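Local structure of 6-carboxyhexanoate--coa ligase (Bacillus subtilis, 5FLG) at residues 74-79 and 248-253; 145-150 and 179-184. The protein belongs to the 6-carboxyhexanoate--CoA ligase family and binds phosphoaminophosphonic acid-adenylate ester, pimelic acid and magnesium. All coordinates share one frame; numbering follows the deposited sequence.

Contact 1: 74-79 and 248-253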
loop_
_atom_site.group_PDB
_atom_site.type_symbol
_atom_site.label_atom_id
_atom_site.label_comp_id
_atom_site.label_asym_id
_atom_site.label_seq_id
_atom_site.Cartn_x
_atom_site.Cartn_y
_atom_site.Cartn_z
ATOM N N LYS A 74 -14.161 17.278 -9.873
ATOM C CA LYS A 74 -15.075 17.664 -10.905
ATOM C C LYS A 74 -16.026 16.515 -11.066
ATOM O O LYS A 74 -15.582 15.367 -11.210
ATOM C CB LYS A 74 -14.316 17.869 -12.210
ATOM C CG LYS A 74 -15.229 18.025 -13.411
ATOM C CD LYS A 74 -16.199 19.179 -13.220
ATOM C CE LYS A 74 -17.022 19.387 -14.480
ATOM N NZ LYS A 74 -17.398 20.821 -14.662
ATOM N N THR A 75 -17.277 16.855 -11.330
ATOM C CA THR A 75 -18.323 15.860 -11.497
ATOM C C THR A 75 -18.828 15.939 -12.908
ATOM O O THR A 75 -19.238 16.985 -13.318
ATOM C CB THR A 75 -19.471 16.138 -10.490
ATOM O OG1 THR A 75 -18.973 15.921 -9.176
ATOM C CG2 THR A 75 -20.644 15.261 -10.713
ATOM N N ILE A 76 -18.937 14.793 -13.571
ATOM C CA ILE A 76 -19.432 14.679 -14.928
ATOM C C ILE A 76 -20.455 13.580 -15.061
ATOM O O ILE A 76 -20.572 12.702 -14.191
ATOM C CB ILE A 76 -18.304 14.366 -15.917
ATOM C CG1 ILE A 76 -17.603 13.079 -15.536
ATOM C CG2 ILE A 76 -17.295 15.509 -15.997
ATOM C CD1 ILE A 76 -16.625 12.582 -16.569
ATOM N N GLN A 77 -21.239 13.671 -16.124
ATOM C CA GLN A 77 -22.110 12.610 -16.584
ATOM C C GLN A 77 -21.363 11.454 -17.214
ATOM O O GLN A 77 -20.272 11.632 -17.727
ATOM C CB GLN A 77 -23.078 13.130 -17.645
ATOM C CG GLN A 77 -23.991 14.233 -17.164
ATOM C CD GLN A 77 -25.207 13.708 -16.428
ATOM O OE1 GLN A 77 -25.526 14.213 -15.374
ATOM N NE2 GLN A 77 -25.908 12.714 -16.997
ATOM N N PRO A 78 -21.888 10.226 -17.029
ATOM C CA PRO A 78 -21.373 9.108 -17.778
ATOM C C PRO A 78 -21.673 9.323 -19.245
ATOM O O PRO A 78 -22.640 9.976 -19.598
ATOM C CB PRO A 78 -22.151 7.904 -17.221
ATOM C CG PRO A 78 -23.447 8.494 -16.778
ATOM C CD PRO A 78 -23.113 9.882 -16.272
ATOM N N LEU A 79 -20.837 8.757 -20.094
ATOM C CA LEU A 79 -21.169 8.627 -21.501
ATOM C C LEU A 79 -22.503 7.935 -21.655
ATOM O O LEU A 79 -22.797 6.986 -20.935
ATOM C CB LEU A 79 -20.086 7.824 -22.227
ATOM C CG LEU A 79 -18.691 8.447 -22.271
ATOM C CD1 LEU A 79 -17.686 7.407 -22.725
ATOM C CD2 LEU A 79 -18.629 9.685 -23.164
ATOM N N GLN A 248 -6.114 13.838 -12.291
ATOM C CA GLN A 248 -7.288 14.702 -12.310
ATOM C C GLN A 248 -8.512 13.983 -11.708
ATOM O O GLN A 248 -8.875 12.912 -12.155
ATOM C CB GLN A 248 -7.568 15.125 -13.735
ATOM C CG GLN A 248 -8.661 16.164 -13.891
ATOM C CD GLN A 248 -9.428 15.970 -15.194
ATOM O OE1 GLN A 248 -9.578 14.838 -15.675
ATOM N NE2 GLN A 248 -9.902 17.069 -15.779
ATOM N N PRO A 249 -9.075 14.530 -10.628
ATOM C CA PRO A 249 -10.084 13.749 -9.923
ATOM C C PRO A 249 -11.476 13.944 -10.497
ATOM O O PRO A 249 -11.898 15.061 -10.768
ATOM C CB PRO A 249 -9.998 14.248 -8.478
ATOM C CG PRO A 249 -9.329 15.574 -8.541
ATOM C CD PRO A 249 -8.551 15.648 -9.821
ATOM N N ILE A 250 -12.162 12.836 -10.729
ATOM C CA ILE A 250 -13.422 12.823 -11.407
ATOM C C ILE A 250 -14.402 11.970 -10.595
ATOM O O ILE A 250 -14.077 10.857 -10.189
ATOM C CB ILE A 250 -13.261 12.219 -12.792
ATOM C CG1 ILE A 250 -12.405 13.152 -13.681
ATOM C CG2 ILE A 250 -14.610 12.030 -13.438
ATOM C CD1 ILE A 250 -13.198 14.284 -14.287
ATOM N N LEU A 251 -15.582 12.511 -10.347
ATOM C CA LEU A 251 -16.713 11.700 -9.894
ATOM C C LEU A 251 -17.776 11.662 -10.964
ATOM O O LEU A 251 -18.048 12.673 -11.610
ATOM C CB LEU A 251 -17.319 12.272 -8.625
ATOM C CG LEU A 251 -16.488 12.112 -7.368
ATOM C CD1 LEU A 251 -17.160 12.832 -6.198
ATOM C CD2 LEU A 251 -16.251 10.649 -7.029
ATOM N N ILE A 252 -18.354 10.488 -11.182
ATOM C CA ILE A 252 -19.452 10.360 -12.106
ATOM C C ILE A 252 -20.777 10.588 -11.345
ATOM O O ILE A 252 -21.023 9.997 -10.299
ATOM C CB ILE A 252 -19.470 8.983 -12.747
ATOM C CG1 ILE A 252 -18.123 8.671 -13.374
ATOM C CG2 ILE A 252 -20.597 8.895 -13.745
ATOM C CD1 ILE A 252 -17.748 9.608 -14.506
ATOM N N GLU A 253 -21.639 11.436 -11.876
ATOM C CA GLU A 253 -22.978 11.568 -11.343
ATOM C C GLU A 253 -23.918 11.669 -12.502
ATOM O O GLU A 253 -23.859 12.621 -13.287
ATOM C CB GLU A 253 -23.124 12.797 -10.458
ATOM C CG GLU A 253 -24.436 12.785 -9.687
ATOM C CD GLU A 253 -24.862 14.149 -9.176
ATOM O OE1 GLU A 253 -23.996 14.908 -8.677
ATOM O OE2 GLU A 253 -26.087 14.425 -9.223
#
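K74, T75 and I76 pair in parallel with I250, L251 and I252, forming one of the two ladders of a small three-stranded parallel sheet in which 250-252 is the middle strand and 74-76 lies at the edge within the chain. The short strands lie at 33° to each other, an ordinary twist, and four main-chain hydrogen bonds set the register, alternating in direction as parallel pairing demands. K74 N gives to P249 O at 3.3 Å, L251 N to K74 O, I76 N to L251 O, and E253 N closes the row on I76 O at 2.8 Å. Between these bonds CA-H groups lean on the same carbonyls, as where T75 CA lies 3.2 Å from L251 O.

The face carrying K74, I76, I250 and I252 turns toward helix 170-184. Here I76 bridges two partners: its CG1 sits between the backbone N and the carbonyl carbon (chi1 58°), the crowded position. That carbon packs 3.6 Å from I252 CD1, while I76 CD1 settles 3.8 Å from I250 CG2, so that one isoleucine touches two across the ladder. On the other face T75 OG1 approaches L251 CB, L251 also meets L34 of strand 26-36, and T75 CG2 packs on E253 CB. On its far edge the middle strand bonds to D151 of strand 150-151.

Beyond I76 the chain bends at Q77 but stays extended, and P78 lays its ring against I252, also resting on W160 of helix 154-164. Q77 OE1 is hydrogen-bonded to E255 N; its closeness to E253 O is an approach of two acceptors, not a bond. Of the proline ring, P78 CD comes closest, 3.7 Å from I252 CG2.

Contact 2: 145-150 and 179-184. With ANP (phosphoaminophosphonic acid-adenylate ester), chain D.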
loop_
_atom_site.group_PDB
_atom_site.type_symbol
_atom_site.label_atom_id
_atom_site.label_comp_id
_atom_site.label_asym_id
_atom_site.label_seq_id
_atom_site.Cartn_x
_atom_site.Cartn_y
_atom_site.Cartn_z
ATOM N N VAL A 145 -0.058 3.259 -18.695
ATOM C CA VAL A 145 -0.511 4.460 -18.040
ATOM C C VAL A 145 -1.744 4.075 -17.268
ATOM O O VAL A 145 -2.681 3.520 -17.833
ATOM C CB VAL A 145 -0.863 5.565 -19.068
ATOM C CG1 VAL A 145 -1.555 6.737 -18.390
ATOM C CG2 VAL A 145 0.395 6.038 -19.796
ATOM N N ARG A 146 -1.762 4.387 -15.982
ATOM C CA ARG A 146 -2.827 3.901 -15.107
ATOM C C ARG A 146 -3.730 5.061 -14.721
ATOM O O ARG A 146 -3.342 5.935 -13.998
ATOM C CB ARG A 146 -2.267 3.233 -13.863
ATOM C CG ARG A 146 -3.331 2.448 -13.075
ATOM C CD ARG A 146 -3.666 1.069 -13.666
ATOM N NE ARG A 146 -4.837 0.502 -12.972
ATOM C CZ ARG A 146 -5.377 -0.706 -13.156
ATOM N NH1 ARG A 146 -4.878 -1.558 -14.036
ATOM N NH2 ARG A 146 -6.506 -1.018 -12.501
ATOM N N VAL A 147 -4.926 5.082 -15.269
ATOM C CA VAL A 147 -5.884 6.119 -14.965
ATOM C C VAL A 147 -6.365 5.958 -13.530
ATOM O O VAL A 147 -6.655 4.847 -13.077
ATOM C CB VAL A 147 -7.076 6.031 -15.926
ATOM C CG1 VAL A 147 -8.081 7.132 -15.629
ATOM C CG2 VAL A 147 -6.574 6.129 -17.372
ATOM N N SER A 148 -6.330 7.052 -12.793
ATOM C CA SER A 148 -6.597 7.004 -11.397
ATOM C C SER A 148 -7.538 8.153 -10.983
ATOM O O SER A 148 -7.796 9.067 -11.766
ATOM C CB SER A 148 -5.269 7.080 -10.676
ATOM O OG SER A 148 -5.424 6.841 -9.304
ATOM N N ARG A 149 -8.020 8.109 -9.742
ATOM C CA ARG A 149 -8.747 9.218 -9.131
ATOM C C ARG A 149 -10.037 9.477 -9.844
ATOM O O ARG A 149 -10.391 10.639 -10.122
ATOM C CB ARG A 149 -7.909 10.478 -9.143
ATOM C CG ARG A 149 -6.732 10.368 -8.212
ATOM C CD ARG A 149 -5.891 11.611 -8.276
ATOM N NE ARG A 149 -4.813 11.534 -7.297
ATOM C CZ ARG A 149 -4.245 12.596 -6.751
ATOM N NH1 ARG A 149 -4.586 13.824 -7.164
ATOM N NH2 ARG A 149 -3.331 12.426 -5.811
ATOM N N MET A 150 -10.707 8.393 -10.221
ATOM C CA MET A 150 -12.072 8.490 -10.709
ATOM C C MET A 150 -12.933 7.475 -9.969
ATOM O O MET A 150 -12.423 6.461 -9.494
ATOM C CB MET A 150 -12.145 8.256 -12.193
ATOM C CG MET A 150 -11.908 6.811 -12.634
ATOM S SD MET A 150 -10.171 6.369 -12.613
ATOM C CE MET A 150 -10.164 4.837 -13.520
ATOM N N ALA A 179 -13.824 5.174 -18.718
ATOM C CA ALA A 179 -14.032 5.592 -20.051
ATOM C C ALA A 179 -14.557 7.007 -20.120
ATOM O O ALA A 179 -14.191 7.733 -21.028
ATOM C CB ALA A 179 -14.932 4.664 -20.814
ATOM N N SER A 180 -15.457 7.368 -19.211
ATOM C CA SER A 180 -15.946 8.733 -19.170
ATOM C C SER A 180 -14.859 9.762 -18.829
ATOM O O SER A 180 -14.768 10.835 -19.442
ATOM C CB SER A 180 -17.114 8.832 -18.193
ATOM O OG SER A 180 -18.151 7.995 -18.627
ATOM N N LYS A 181 -14.049 9.462 -17.830
ATOM C CA LYS A 181 -12.938 10.345 -17.539
ATOM C C LYS A 181 -12.006 10.469 -18.738
ATOM O O LYS A 181 -11.639 11.577 -19.136
ATOM C CB LYS A 181 -12.125 9.863 -16.349
ATOM C CG LYS A 181 -10.777 10.553 -16.284
ATOM C CD LYS A 181 -10.125 10.477 -14.920
ATOM C CE LYS A 181 -8.682 10.905 -15.036
ATOM N NZ LYS A 181 -7.996 11.007 -13.731
ATOM N N VAL A 182 -11.668 9.330 -19.341
ATOM C CA VAL A 182 -10.710 9.316 -20.413
ATOM C C VAL A 182 -11.261 10.074 -21.624
ATOM O O VAL A 182 -10.555 10.857 -22.243
ATOM C CB VAL A 182 -10.320 7.884 -20.776
ATOM C CG1 VAL A 182 -9.514 7.850 -22.062
ATOM C CG2 VAL A 182 -9.501 7.272 -19.647
ATOM N N SER A 183 -12.520 9.830 -21.960
ATOM C CA SER A 183 -13.094 10.409 -23.168
ATOM C C SER A 183 -13.207 11.935 -23.110
ATOM O O SER A 183 -13.250 12.603 -24.143
ATOM C CB SER A 183 -14.452 9.823 -23.403
ATOM O OG SER A 183 -14.977 10.243 -24.639
ATOM N N ARG A 184 -13.416 12.443 -21.902
ATOM C CA ARG A 184 -13.454 13.871 -21.638
ATOM C C ARG A 184 -12.142 14.566 -22.064
ATOM O O ARG A 184 -12.117 15.738 -22.401
ATOM C CB ARG A 184 -13.678 14.061 -20.146
ATOM C CG ARG A 184 -13.782 15.505 -19.698
ATOM C CD ARG A 184 -14.900 15.667 -18.676
ATOM N NE ARG A 184 -14.965 17.027 -18.147
ATOM C CZ ARG A 184 -13.998 17.568 -17.421
ATOM N NH1 ARG A 184 -12.901 16.867 -17.170
ATOM N NH2 ARG A 184 -14.111 18.809 -16.982
HETATM P PG ANP D . -9.424 -6.140 -12.300
HETATM O O1G ANP D . -9.253 -6.609 -10.882
HETATM O O2G ANP D . -9.773 -7.263 -13.238
HETATM O O3G ANP D . -10.326 -4.965 -12.496
HETATM P PB ANP D . -7.610 -4.450 -13.938
HETATM O O1B ANP D . -8.462 -3.277 -13.606
HETATM O O2B ANP D . -6.132 -4.391 -14.052
HETATM N N3B ANP D . -7.839 -5.646 -12.712
HETATM P PA ANP D . -9.564 -4.876 -16.007
HETATM O O1A ANP D . -10.108 -6.093 -16.599
HETATM O O2A ANP D . -10.383 -3.945 -15.159
HETATM O O3A ANP D . -8.158 -5.169 -15.281
HETATM O "O5'" ANP D . -9.003 -4.020 -17.302
HETATM C "C5'" ANP D . -8.526 -4.681 -18.440
HETATM C "C4'" ANP D . -7.212 -4.036 -18.889
HETATM O "O4'" ANP D . -7.433 -2.635 -19.094
HETATM C "C3'" ANP D . -6.124 -4.160 -17.834
HETATM O "O3'" ANP D . -5.323 -5.317 -18.041
HETATM C "C2'" ANP D . -5.294 -2.932 -18.073
HETATM O "O2'" ANP D . -4.436 -3.172 -19.190
HETATM C "C1'" ANP D . -6.344 -1.937 -18.477
HETATM N N9 ANP D . -6.752 -1.176 -17.290
HETATM C C8 ANP D . -7.549 -1.593 -16.243
HETATM N N7 ANP D . -7.758 -0.568 -15.383
HETATM C C5 ANP D . -7.054 0.501 -15.865
HETATM C C6 ANP D . -6.783 1.888 -15.453
HETATM N N6 ANP D . -7.273 2.398 -14.320
HETATM N N1 ANP D . -6.018 2.667 -16.250
HETATM C C2 ANP D . -5.478 2.186 -17.376
HETATM N N3 ANP D . -5.720 0.961 -17.872
HETATM C C4 ANP D . -6.394 0.074 -17.103
#
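K181 holds CG anti to its backbone N (chi1 164°) and keeps the rest of its chain extended, which carries the amine from helix 170-184 across to the carbonyl of S148. NZ bonds to S148 O at 2.8 Å, nearly along the C=O axis. Q248 O and L245 O accept from the same nitrogen, so three main-chain oxygens satisfy this buried amine and would probably favour its charged form.

The aliphatic part of the lysine is used too. V147 CG1 meets K181 CE at 3.9 Å, the two side chains reaching toward each other tip to tip, and M150 CB lies beside K181 CD. The other branch of the valine, CG2, touches V182 CG2 on the next residue of the helix. V147 thus has its side chain wedged against the helix while its main chain reads the base of phosphoaminophosphonic acid-adenylate ester: V147 N gives to N1 of the ligand at 2.8 Å, and ligand N6 gives to V147 O, also at 2.8 Å. This pairing of a loop backbone with the adenine edge is a familiar way of recognising that base.

R146 bends at chi2 (79°) and passes over the same base, with ligand N7 3.0 Å above the guanidinium plane, offset toward its rim. R146 NH1 reaches O2B of the ligand at 3.1 Å in a nearly straight bond (170°), and NH2 donates to O1B of the ligand; E32 forms a salt bridge to NH2, which probably offsets part of the charge.

The end of the R149 side chain is held by salt bridges to E71 and E67. The loop lies between helix 170-184 and strand 8-17, whose S10 and R12 meet the S148 side chain, while K181 also leans on I250 of strand 250-252.

How the contacts relate
Following the chain from the N terminus, 74-79 comes first and waits 168 residues for its partner 248-253, so contact 1 closes a long loop. Within that loop 145-150 is followed, after 28 mostly helical residues, by 179-184, and contact 2 is nested inside contact 1 without crossing it. The two centres lie 10 Å apart and the contacts touch. R149 O accepts from I250 N at 2.9 Å, a probable hydrogen bond that leads the nucleotide-binding loop into the parallel sheet, and S180 OG is hydrogen-bonded to L79 N. Together the contacts tie an early edge strand, the nucleotide pocket, helix 170-184 and the last strand.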